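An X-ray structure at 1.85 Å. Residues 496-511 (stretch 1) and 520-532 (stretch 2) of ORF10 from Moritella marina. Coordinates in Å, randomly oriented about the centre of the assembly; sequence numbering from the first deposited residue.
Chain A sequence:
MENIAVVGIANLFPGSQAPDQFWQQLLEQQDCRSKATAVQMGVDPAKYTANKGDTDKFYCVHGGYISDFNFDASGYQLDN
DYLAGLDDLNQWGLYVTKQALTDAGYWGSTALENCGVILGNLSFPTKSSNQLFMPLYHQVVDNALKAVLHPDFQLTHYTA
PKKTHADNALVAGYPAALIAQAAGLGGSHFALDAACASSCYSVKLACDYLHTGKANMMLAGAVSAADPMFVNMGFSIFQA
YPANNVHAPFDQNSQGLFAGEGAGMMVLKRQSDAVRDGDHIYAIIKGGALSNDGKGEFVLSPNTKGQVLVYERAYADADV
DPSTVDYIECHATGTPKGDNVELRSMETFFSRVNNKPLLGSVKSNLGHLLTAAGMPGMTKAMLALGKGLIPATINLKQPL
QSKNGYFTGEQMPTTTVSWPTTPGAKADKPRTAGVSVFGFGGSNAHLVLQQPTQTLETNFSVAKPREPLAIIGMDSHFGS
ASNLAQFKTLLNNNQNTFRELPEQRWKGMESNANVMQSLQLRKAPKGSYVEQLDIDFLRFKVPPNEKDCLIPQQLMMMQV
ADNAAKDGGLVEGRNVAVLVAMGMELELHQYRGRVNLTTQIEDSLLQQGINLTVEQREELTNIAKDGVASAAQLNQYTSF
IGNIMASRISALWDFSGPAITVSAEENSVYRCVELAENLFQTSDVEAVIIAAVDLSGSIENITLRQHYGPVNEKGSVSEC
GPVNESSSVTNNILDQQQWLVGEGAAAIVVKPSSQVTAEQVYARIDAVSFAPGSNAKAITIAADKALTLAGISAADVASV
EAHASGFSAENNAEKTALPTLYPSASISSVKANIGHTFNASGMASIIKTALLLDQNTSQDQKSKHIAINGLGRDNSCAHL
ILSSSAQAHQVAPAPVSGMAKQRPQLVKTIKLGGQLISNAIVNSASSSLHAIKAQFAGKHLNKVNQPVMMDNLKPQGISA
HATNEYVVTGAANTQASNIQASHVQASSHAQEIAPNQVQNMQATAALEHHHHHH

Stretch 1 496-511: NTFRELPEQRWKGMES
Stretch 2 520-532: QLRKAPKGSYVEQ

Both stretches are mostly loop or turn, extended where they meet, antiparallel, at a single beta bridge, Arg499 with Gly527 (CA to CA 5.3 Å). Its two hydrogen bonds run from Arg499 N to Gly527 O (2.8 Å) and from Gly527 N to Arg499 O (2.9 Å). Arg499 (phi/psi -150/168) and Gly527 (-166/-177) are both nearly fully extended; CA-H...O contacts continue the pairing, with Ser528 CA 3.5 Å from Thr497 O and Lys526 CA 3.4 Å from Arg499 O. The register places the CA of Phe498 4.4 Å from that of Gly527, Glu500 CA 4.7 Å from Lys526 CA, and Pro502 CA 5.7 Å from Glu531 CA. After Pro502 the first stretch folds through a type I turn, Gln504 to Lys507, and a type I' turn, Trp506 to Met509, in which Lys507 (53/32) and Gly508 (77/3) have positive phi; 509-511 is a 3-10 segment. Trp506, shared by both turns, has its CA-to-CB bond toward the second stretch, and Glu510 CA lies 6.1 Å from Ala524 CA.

Beside the bridge, Thr497 (chi1 p) and Ser528 (chi1 t) share a very short hydrogen bond, OG1 to OG 2.5 Å. A water donates to Thr497 O (2.6 Å) and Tyr529 O (2.9 Å), linking the backbones. Phe498 (chi1 m) turns its ring edge to Ser528, CD1 to N 3.7 Å.

The CA-to-CB bond of Tyr529 (chi1 m, chi2 -80°) points toward the first stretch, and the residue has the largest covered area in the contact. Leu501 (t, p) lays CD1 over one ring face, 3.5 Å from Tyr529 CE1, a CH-pi contact; Pro502 CD packs 3.5 Å from Tyr529 CB. The ring is tethered within its own stretch by Tyr529 OH donating to Pro525 O (2.8 Å). Ala524 CB lies over a face of the Trp506 ring (m, chi2 4°), 3.6 Å from CZ3, and also meets Leu501 CD2 at 3.8 Å. Trp506 CH2 reaches Pro525 CD at 3.8 Å.

Two salt bridges lie outside this apolar packing. The CA-to-CB bond of Arg499 points away overall, yet the side chain (p, t, m) returns: NH1 bonds Glu531 OE1 (3.0 Å) at the guanidinium edge, and NE bonds Glu500 O (2.8 Å). A water accepts from Arg499 NH2 (2.9 Å) and donates to Glu531 OE1 (2.6 Å). Glu500 (m, m) and Lys523 (p, t, m, m) likewise start away and converge, OE1 to NZ 2.9 Å. Another water donates to Glu500 OE1 (2.7 Å) and Ala524 O (2.9 Å) and accepts from Leu501 N (2.9 Å).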

ATOM      1  N   ASN A 496      18.567   3.009 -25.503  1.00 17.12           N
ATOM      2  CA  ASN A 496      18.061   2.296 -24.333  1.00 16.26           C
ATOM      3  C   ASN A 496      19.109   2.318 -23.224  1.00 18.57           C
ATOM      4  O   ASN A 496      20.286   2.640 -23.437  1.00 18.36           O
ATOM      5  CB  ASN A 496      17.684   0.841 -24.679  1.00 16.19           C
ATOM      6  CG  ASN A 496      18.895   0.010 -25.113  1.00 16.19           C
ATOM      7  OD1 ASN A 496      19.791  -0.279 -24.314  1.00 14.23           O
ATOM      8  ND2 ASN A 496      18.921  -0.371 -26.375  1.00 18.92           N
ATOM      9  N   THR A 497      18.669   1.929 -22.026  1.00 14.45           N
ATOM     10  CA  THR A 497      19.525   1.851 -20.851  1.00 15.18           C
ATOM     11  C   THR A 497      19.833   0.407 -20.454  1.00 15.90           C
ATOM     12  O   THR A 497      20.124   0.145 -19.281  1.00 16.45           O
ATOM     13  CB  THR A 497      18.859   2.566 -19.684  1.00 16.91           C
ATOM     14  OG1 THR A 497      17.519   2.078 -19.584  1.00 17.21           O
ATOM     15  CG2 THR A 497      18.823   4.075 -19.945  1.00 19.32           C
ATOM     16  N   PHE A 498      19.751  -0.534 -21.390  1.00 14.34           N
ATOM     17  CA  PHE A 498      19.896  -1.945 -21.036  1.00 13.68           C
ATOM     18  C   PHE A 498      21.354  -2.285 -20.756  1.00 18.11           C
ATOM     19  O   PHE A 498      22.256  -1.878 -21.498  1.00 15.06           O
ATOM     20  CB  PHE A 498      19.328  -2.824 -22.139  1.00 16.94           C
ATOM     21  CG  PHE A 498      17.854  -2.590 -22.377  1.00 18.58           C
ATOM     22  CD1 PHE A 498      17.031  -2.211 -21.340  1.00 21.70           C
ATOM     23  CD2 PHE A 498      17.306  -2.730 -23.632  1.00 21.84           C
ATOM     24  CE1 PHE A 498      15.675  -1.991 -21.545  1.00 20.36           C
ATOM     25  CE2 PHE A 498      15.965  -2.501 -23.845  1.00 21.53           C
ATOM     26  CZ  PHE A 498      15.148  -2.136 -22.800  1.00 21.52           C
ATOM     27  N   ARG A 499      21.590  -2.994 -19.655  1.00 16.10           N
ATOM     28  CA  ARG A 499      22.951  -3.285 -19.200  1.00 12.73           C
ATOM     29  C   ARG A 499      22.934  -4.618 -18.470  1.00 13.19           C
ATOM     30  O   ARG A 499      21.874  -5.152 -18.129  1.00 13.12           O
ATOM     31  CB  ARG A 499      23.491  -2.187 -18.278  1.00 13.05           C
ATOM     32  CG  ARG A 499      22.553  -1.907 -17.061  1.00 14.61           C
ATOM     33  CD  ARG A 499      23.293  -1.281 -15.873  1.00 16.55           C
ATOM     34  NE  ARG A 499      24.320  -2.176 -15.346  1.00 17.06           N
ATOM     35  CZ  ARG A 499      25.290  -1.777 -14.520  1.00 16.83           C
ATOM     36  NH1 ARG A 499      25.355  -0.506 -14.140  1.00 17.52           N
ATOM     37  NH2 ARG A 499      26.184  -2.643 -14.069  1.00 16.71           N
ATOM     38  N   GLU A 500      24.123  -5.156 -18.207  1.00 14.77           N
ATOM     39  CA  GLU A 500      24.135  -6.373 -17.409  1.00 12.26           C
ATOM     40  C   GLU A 500      23.875  -6.051 -15.938  1.00 11.86           C
ATOM     41  O   GLU A 500      24.000  -4.910 -15.482  1.00 12.23           O
ATOM     42  CB  GLU A 500      25.466  -7.114 -17.582  1.00 12.84           C
ATOM     43  CG  GLU A 500      25.777  -7.446 -19.034  1.00 12.39           C
ATOM     44  CD  GLU A 500      24.899  -8.532 -19.660  1.00 22.53           C
ATOM     45  OE1 GLU A 500      24.149  -9.250 -18.945  1.00 17.11           O
ATOM     46  OE2 GLU A 500      24.956  -8.658 -20.908  1.00 23.56           O
ATOM     47  N   LEU A 501      23.507  -7.084 -15.195  1.00 12.29           N
ATOM     48  CA  LEU A 501      23.152  -6.920 -13.789  1.00 12.28           C
ATOM     49  C   LEU A 501      24.303  -6.308 -12.990  1.00 13.22           C
ATOM     50  O   LEU A 501      25.412  -6.837 -13.029  1.00 14.14           O
ATOM     51  CB  LEU A 501      22.793  -8.293 -13.211  1.00 11.91           C
ATOM     52  CG  LEU A 501      22.409  -8.269 -11.724  1.00 12.78           C
ATOM     53  CD1 LEU A 501      20.987  -7.802 -11.576  1.00 11.82           C
ATOM     54  CD2 LEU A 501      22.561  -9.675 -11.117  1.00 14.85           C
ATOM     55  N   PRO A 502      24.083  -5.214 -12.255  1.00 12.73           N
ATOM     56  CA  PRO A 502      25.151  -4.676 -11.399  1.00 16.91           C
ATOM     57  C   PRO A 502      25.565  -5.712 -10.366  1.00 16.10           C
ATOM     58  O   PRO A 502      24.745  -6.494  -9.887  1.00 14.44           O
ATOM     59  CB  PRO A 502      24.508  -3.452 -10.733  1.00 14.07           C
ATOM     60  CG  PRO A 502      23.383  -3.067 -11.685  1.00 13.31           C
ATOM     61  CD  PRO A 502      22.884  -4.360 -12.271  1.00 12.82           C
ATOM     62  N   GLU A 503      26.860  -5.697 -10.017  1.00 13.34           N
ATOM     63  CA  GLU A 503      27.429  -6.787  -9.222  1.00 15.66           C
ATOM     64  C   GLU A 503      26.694  -7.046  -7.912  1.00 15.44           C
ATOM     65  O   GLU A 503      26.574  -8.210  -7.511  1.00 16.65           O
ATOM     66  CB  GLU A 503      28.919  -6.518  -8.942  1.00 17.36           C
ATOM     67  CG  GLU A 503      29.728  -6.842 -10.166  1.00 30.21           C
ATOM     68  CD  GLU A 503      31.148  -7.333  -9.865  1.00 31.20           C
ATOM     69  OE1 GLU A 503      31.672  -7.036  -8.755  1.00 23.57           O
ATOM     70  OE2 GLU A 503      31.721  -8.001 -10.769  1.00 34.38           O
ATOM     71  N   GLN A 504      26.214  -6.013  -7.221  1.00 13.68           N
ATOM     72  CA  GLN A 504      25.555  -6.214  -5.934  1.00 14.63           C
ATOM     73  C   GLN A 504      24.032  -6.208  -6.016  1.00 12.56           C
ATOM     74  O   GLN A 504      23.365  -6.365  -4.985  1.00 12.80           O
ATOM     75  CB  GLN A 504      25.995  -5.129  -4.954  1.00 20.61           C
ATOM     76  CG  GLN A 504      27.455  -5.238  -4.531  1.00 24.93           C
ATOM     77  CD  GLN A 504      27.848  -4.026  -3.723  1.00 33.39           C
ATOM     78  OE1 GLN A 504      27.205  -3.718  -2.723  1.00 30.97           O
ATOM     79  NE2 GLN A 504      28.888  -3.316  -4.160  1.00 39.51           N
ATOM     80  N   ARG A 505      23.468  -6.039  -7.201  1.00 12.46           N
ATOM     81  CA  ARG A 505      22.032  -5.793  -7.309  1.00 11.66           C
ATOM     82  C   ARG A 505      21.196  -6.976  -6.803  1.00 13.41           C
ATOM     83  O   ARG A 505      20.116  -6.769  -6.241  1.00 12.36           O
ATOM     84  CB  ARG A 505      21.677  -5.472  -8.761  1.00 12.00           C
ATOM     85  CG  ARG A 505      20.175  -5.128  -8.994  1.00 11.59           C
ATOM     86  CD  ARG A 505      19.845  -3.729  -8.445  1.00 13.63           C
ATOM     87  NE  ARG A 505      18.399  -3.476  -8.400  1.00 10.56           N
ATOM     88  CZ  ARG A 505      17.626  -3.842  -7.379  1.00 14.80           C
ATOM     89  NH1 ARG A 505      18.140  -4.509  -6.334  1.00 12.28           N
ATOM     90  NH2 ARG A 505      16.323  -3.544  -7.387  1.00 13.99           N
ATOM     91  N   TRP A 506      21.637  -8.215  -7.039  1.00 11.25           N
ATOM     92  CA  TRP A 506      20.948  -9.394  -6.488  1.00 11.68           C
ATOM     93  C   TRP A 506      21.688 -10.007  -5.296  1.00 11.09           C
ATOM     94  O   TRP A 506      21.463 -11.178  -4.953  1.00 11.15           O
ATOM     95  CB  TRP A 506      20.742 -10.463  -7.564  1.00 10.19           C
ATOM     96  CG  TRP A 506      19.722 -10.113  -8.619  1.00 10.35           C
ATOM     97  CD1 TRP A 506      19.032  -8.933  -8.752  1.00 10.93           C
ATOM     98  CD2 TRP A 506      19.296 -10.956  -9.694  1.00 11.77           C
ATOM     99  NE1 TRP A 506      18.183  -9.006  -9.858  1.00 11.36           N
ATOM    100  CE2 TRP A 506      18.343 -10.236 -10.449  1.00 11.42           C
ATOM    101  CE3 TRP A 506      19.618 -12.270 -10.081  1.00 11.95           C
ATOM    102  CZ2 TRP A 506      17.708 -10.783 -11.575  1.00 13.49           C
ATOM    103  CZ3 TRP A 506      18.983 -12.816 -11.198  1.00 15.05           C
ATOM    104  CH2 TRP A 506      18.047 -12.069 -11.941  1.00 13.35           C
ATOM    105  N   LYS A 507      22.548  -9.236  -4.635  1.00 10.66           N
ATOM    106  CA  LYS A 507      23.342  -9.756  -3.518  1.00 13.81           C
ATOM    107  C   LYS A 507      24.103 -11.010  -3.931  1.00 15.21           C
ATOM    108  O   LYS A 507      24.338 -11.918  -3.114  1.00 15.21           O
ATOM    109  CB  LYS A 507      22.455 -10.026  -2.286  1.00 14.98           C
ATOM    110  CG  LYS A 507      21.905  -8.773  -1.650  1.00 13.79           C
ATOM    111  CD  LYS A 507      21.091  -9.059  -0.363  1.00 22.68           C
ATOM    112  CE  LYS A 507      20.815  -7.736   0.357  1.00 25.08           C
ATOM    113  NZ  LYS A 507      20.271  -7.873   1.752  1.00 26.42           N
ATOM    114  N   GLY A 508      24.502 -11.065  -5.210  1.00 13.64           N
ATOM    115  CA  GLY A 508      25.291 -12.161  -5.731  1.00 14.23           C
ATOM    116  C   GLY A 508      24.520 -13.430  -5.992  1.00 15.51           C
ATOM    117  O   GLY A 508      25.127 -14.427  -6.389  1.00 15.66           O
ATOM    118  N   MET A 509      23.194 -13.427  -5.801  1.00 13.75           N
ATOM    119  CA  MET A 509      22.414 -14.648  -5.963  1.00 12.66           C
ATOM    120  C   MET A 509      22.399 -15.185  -7.395  1.00 14.11           C
ATOM    121  O   MET A 509      22.089 -16.365  -7.584  1.00 16.12           O
ATOM    122  CB  MET A 509      20.978 -14.413  -5.466  1.00 14.01           C
ATOM    123  CG  MET A 509      20.915 -14.264  -3.931  1.00 15.64           C
ATOM    124  SD  MET A 509      19.201 -14.114  -3.331  1.00 18.23           S
ATOM    125  CE  MET A 509      19.127 -12.361  -2.980  1.00 19.78           C
ATOM    126  N   GLU A 510      22.723 -14.371  -8.410  1.00 14.52           N
ATOM    127  CA  GLU A 510      22.813 -14.908  -9.768  1.00 14.68           C
ATOM    128  C   GLU A 510      23.967 -15.892  -9.935  1.00 15.19           C
ATOM    129  O   GLU A 510      24.015 -16.606 -10.949  1.00 16.47           O
ATOM    130  CB  GLU A 510      22.966 -13.762 -10.786  1.00 17.36           C
ATOM    131  CG  GLU A 510      24.387 -13.245 -10.936  1.00 19.78           C
ATOM    132  CD  GLU A 510      24.755 -12.164  -9.923  1.00 19.13           C
ATOM    133  OE1 GLU A 510      24.039 -11.961  -8.911  1.00 16.21           O
ATOM    134  OE2 GLU A 510      25.788 -11.498 -10.144  1.00 22.64           O
ATOM    135  N   SER A 511      24.891 -15.940  -8.975  1.00 15.39           N
ATOM    136  CA  SER A 511      25.999 -16.887  -9.024  1.00 16.99           C
ATOM    137  C   SER A 511      25.635 -18.247  -8.456  1.00 18.44           C
ATOM    138  O   SER A 511      26.439 -19.183  -8.543  1.00 17.38           O
ATOM    139  CB  SER A 511      27.207 -16.333  -8.261  1.00 20.37           C
ATOM    140  OG  SER A 511      27.070 -16.547  -6.863  1.00 23.40           O
ATOM    141  N   GLN A 520      14.982 -21.267 -13.960  1.00 17.65           N
ATOM    142  CA  GLN A 520      15.109 -21.561 -15.394  1.00 20.40           C
ATOM    143  C   GLN A 520      15.762 -20.401 -16.147  1.00 20.79           C
ATOM    144  O   GLN A 520      15.391 -20.069 -17.277  1.00 23.58           O
ATOM    145  CB  GLN A 520      13.753 -21.931 -15.991  1.00 22.55           C
ATOM    146  CG  GLN A 520      13.160 -23.111 -15.250  1.00 23.58           C
ATOM    147  CD  GLN A 520      11.843 -23.562 -15.825  1.00 31.25           C
ATOM    148  OE1 GLN A 520      11.215 -22.852 -16.614  1.00 34.65           O
ATOM    149  NE2 GLN A 520      11.409 -24.749 -15.426  1.00 30.16           N
ATOM    150  N   LEU A 521      16.768 -19.805 -15.525  1.00 16.50           N
ATOM    151  CA  LEU A 521      17.524 -18.695 -16.101  1.00 18.56           C
ATOM    152  C   LEU A 521      18.954 -19.137 -16.377  1.00 21.53           C
ATOM    153  O   LEU A 521      19.643 -19.633 -15.469  1.00 17.23           O
ATOM    154  CB  LEU A 521      17.552 -17.499 -15.134  1.00 19.13           C
ATOM    155  CG  LEU A 521      16.275 -16.666 -14.948  1.00 20.25           C
ATOM    156  CD1 LEU A 521      16.449 -15.669 -13.800  1.00 18.65           C
ATOM    157  CD2 LEU A 521      15.952 -15.939 -16.250  1.00 22.83           C
ATOM    158  N   ARG A 522      19.418 -18.907 -17.608  1.00 20.27           N
ATOM    159  CA  ARG A 522      20.830 -19.129 -17.899  1.00 24.79           C
ATOM    160  C   ARG A 522      21.707 -18.021 -17.337  1.00 20.96           C
ATOM    161  O   ARG A 522      22.869 -18.263 -16.992  1.00 22.20           O
ATOM    162  CB  ARG A 522      21.035 -19.249 -19.413  1.00 29.36           C
ATOM    163  CG  ARG A 522      19.948 -20.054 -20.123  1.00 39.64           C
ATOM    164  CD  ARG A 522      20.366 -20.445 -21.546  1.00 47.40           C
ATOM    165  NE  ARG A 522      21.391 -21.491 -21.546  1.00 60.78           N
ATOM    166  CZ  ARG A 522      21.145 -22.799 -21.603  1.00 60.58           C
ATOM    167  NH1 ARG A 522      19.896 -23.250 -21.675  1.00 59.39           N
ATOM    168  NH2 ARG A 522      22.155 -23.663 -21.594  1.00 57.62           N
ATOM    169  N   LYS A 523      21.170 -16.808 -17.229  1.00 20.87           N
ATOM    170  CA  LYS A 523      21.913 -15.654 -16.746  1.00 20.89           C
ATOM    171  C   LYS A 523      20.902 -14.688 -16.156  1.00 15.69           C
ATOM    172  O   LYS A 523      19.701 -14.799 -16.420  1.00 17.62           O
ATOM    173  CB  LYS A 523      22.705 -14.974 -17.886  1.00 18.70           C
ATOM    174  CG  LYS A 523      21.806 -14.446 -19.019  1.00 20.92           C
ATOM    175  CD  LYS A 523      22.614 -13.771 -20.135  1.00 23.19           C
ATOM    176  CE  LYS A 523      23.329 -12.517 -19.631  1.00 20.71           C
ATOM    177  NZ  LYS A 523      22.380 -11.386 -19.677  1.00 22.03           N
ATOM    178  N   ALA A 524      21.373 -13.749 -15.349  1.00 13.20           N
ATOM    179  CA  ALA A 524      20.494 -12.642 -14.987  1.00 16.82           C
ATOM    180  C   ALA A 524      20.211 -11.843 -16.262  1.00 15.09           C
ATOM    181  O   ALA A 524      21.140 -11.607 -17.050  1.00 16.33           O
ATOM    182  CB  ALA A 524      21.137 -11.746 -13.927  1.00 15.02           C
ATOM    183  N   PRO A 525      18.954 -11.471 -16.538  1.00 13.78           N
ATOM    184  CA  PRO A 525      18.649 -10.816 -17.818  1.00 14.43           C
ATOM    185  C   PRO A 525      19.396  -9.509 -17.958  1.00 14.93           C
ATOM    186  O   PRO A 525      19.631  -8.797 -16.989  1.00 14.12           O
ATOM    187  CB  PRO A 525      17.128 -10.574 -17.760  1.00 15.55           C
ATOM    188  CG  PRO A 525      16.618 -11.530 -16.763  1.00 15.98           C
ATOM    189  CD  PRO A 525      17.736 -11.742 -15.749  1.00 15.44           C
ATOM    190  N   LYS A 526      19.747  -9.178 -19.194  1.00 12.69           N
ATOM    191  CA  LYS A 526      20.190  -7.825 -19.453  1.00 11.39           C
ATOM    192  C   LYS A 526      18.974  -6.909 -19.323  1.00 15.21           C
ATOM    193  O   LYS A 526      17.903  -7.243 -19.831  1.00 19.21           O
ATOM    194  CB  LYS A 526      20.795  -7.750 -20.853  1.00 15.27           C
ATOM    195  CG  LYS A 526      21.431  -6.403 -21.142  1.00 18.67           C
ATOM    196  CD  LYS A 526      22.403  -6.514 -22.313  1.00 22.80           C
ATOM    197  CE  LYS A 526      22.848  -5.130 -22.779  1.00 24.69           C
ATOM    198  NZ  LYS A 526      23.450  -5.248 -24.139  1.00 26.29           N
ATOM    199  N   GLY A 527      19.120  -5.774 -18.635  1.00 12.52           N
ATOM    200  CA  GLY A 527      17.966  -4.904 -18.458  1.00 13.24           C
ATOM    201  C   GLY A 527      18.338  -3.525 -17.963  1.00 13.34           C
ATOM    202  O   GLY A 527      19.511  -3.186 -17.783  1.00 12.13           O
ATOM    203  N   SER A 528      17.314  -2.711 -17.735  1.00 11.92           N
ATOM    204  CA  SER A 528      17.556  -1.324 -17.325  1.00 11.08           C
ATOM    205  C   SER A 528      17.615  -1.247 -15.795  1.00 12.62           C
ATOM    206  O   SER A 528      16.695  -0.807 -15.103  1.00 12.88           O
ATOM    207  CB  SER A 528      16.493  -0.411 -17.921  1.00 11.79           C
ATOM    208  OG  SER A 528      16.693   0.937 -17.546  1.00 13.65           O
ATOM    209  N   TYR A 529      18.737  -1.719 -15.259  1.00 11.54           N
ATOM    210  CA  TYR A 529      18.924  -1.739 -13.820  1.00 13.72           C
ATOM    211  C   TYR A 529      19.433  -0.391 -13.350  1.00 14.54           C
ATOM    212  O   TYR A 529      20.162   0.313 -14.069  1.00 14.13           O
ATOM    213  CB  TYR A 529      19.937  -2.806 -13.398  1.00 12.54           C
ATOM    214  CG  TYR A 529      19.547  -4.220 -13.719  1.00 12.52           C
ATOM    215  CD1 TYR A 529      18.644  -4.909 -12.911  1.00 11.44           C
ATOM    216  CD2 TYR A 529      20.062  -4.879 -14.848  1.00 10.72           C
ATOM    217  CE1 TYR A 529      18.279  -6.217 -13.193  1.00 12.19           C
ATOM    218  CE2 TYR A 529      19.686  -6.184 -15.137  1.00 10.88           C
ATOM    219  CZ  TYR A 529      18.809  -6.851 -14.293  1.00 10.81           C
ATOM    220  OH  TYR A 529      18.446  -8.155 -14.587  1.00 13.38           O
ATOM    221  N   VAL A 530      19.091  -0.062 -12.109  1.00 12.67           N
ATOM    222  CA  VAL A 530      19.670   1.074 -11.404  1.00 15.11           C
ATOM    223  C   VAL A 530      20.775   0.533 -10.497  1.00 17.68           C
ATOM    224  O   VAL A 530      20.503  -0.223  -9.559  1.00 15.46           O
ATOM    225  CB  VAL A 530      18.610   1.842 -10.601  1.00 13.02           C
ATOM    226  CG1 VAL A 530      19.274   2.925  -9.740  1.00 15.10           C
ATOM    227  CG2 VAL A 530      17.581   2.467 -11.532  1.00 11.07           C
ATOM    228  N   GLU A 531      22.035   0.916 -10.756  1.00 14.83           N
ATOM    229  CA  GLU A 531      23.107   0.393  -9.913  1.00 16.63           C
ATOM    230  C   GLU A 531      23.190   1.136  -8.585  1.00 16.19           C
ATOM    231  O   GLU A 531      23.426   0.523  -7.538  1.00 16.48           O
ATOM    232  CB  GLU A 531      24.457   0.460 -10.653  1.00 17.74           C
ATOM    233  CG  GLU A 531      25.666   0.162  -9.727  1.00 21.11           C
ATOM    234  CD  GLU A 531      26.946  -0.215 -10.481  1.00 30.87           C
ATOM    235  OE1 GLU A 531      27.050   0.073 -11.697  1.00 33.32           O
ATOM    236  OE2 GLU A 531      27.855  -0.796  -9.840  1.00 39.44           O
ATOM    237  N   GLN A 532      22.976   2.449  -8.600  1.00 17.07           N
ATOM    238  CA  GLN A 532      23.172   3.281  -7.420  1.00 20.29           C
ATOM    239  C   GLN A 532      22.493   4.627  -7.641  1.00 21.53           C
ATOM    240  O   GLN A 532      22.181   5.009  -8.768  1.00 20.41           O
ATOM    241  CB  GLN A 532      24.666   3.474  -7.125  1.00 22.35           C
ATOM    242  CG  GLN A 532      25.419   4.133  -8.265  1.00 24.07           C
ATOM    243  CD  GLN A 532      26.936   4.003  -8.106  1.00 32.15           C
ATOM    244  OE1 GLN A 532      27.452   2.928  -7.799  1.00 33.58           O
ATOM    245  NE2 GLN A 532      27.642   5.103  -8.296  1.00 31.14           N
TER
HETATM  246  O   HOH W   1      20.563   1.083 -16.865  1.00 14.88           O
HETATM  247  O   HOH W   2      28.629  -1.389 -13.148  1.00 30.45           O
HETATM  248  O   HOH W   3      23.229  -9.669 -16.488  1.00 13.42           O
HETATM  249  O   HOH W   4      26.348  -3.217  -7.869  1.00 15.88           O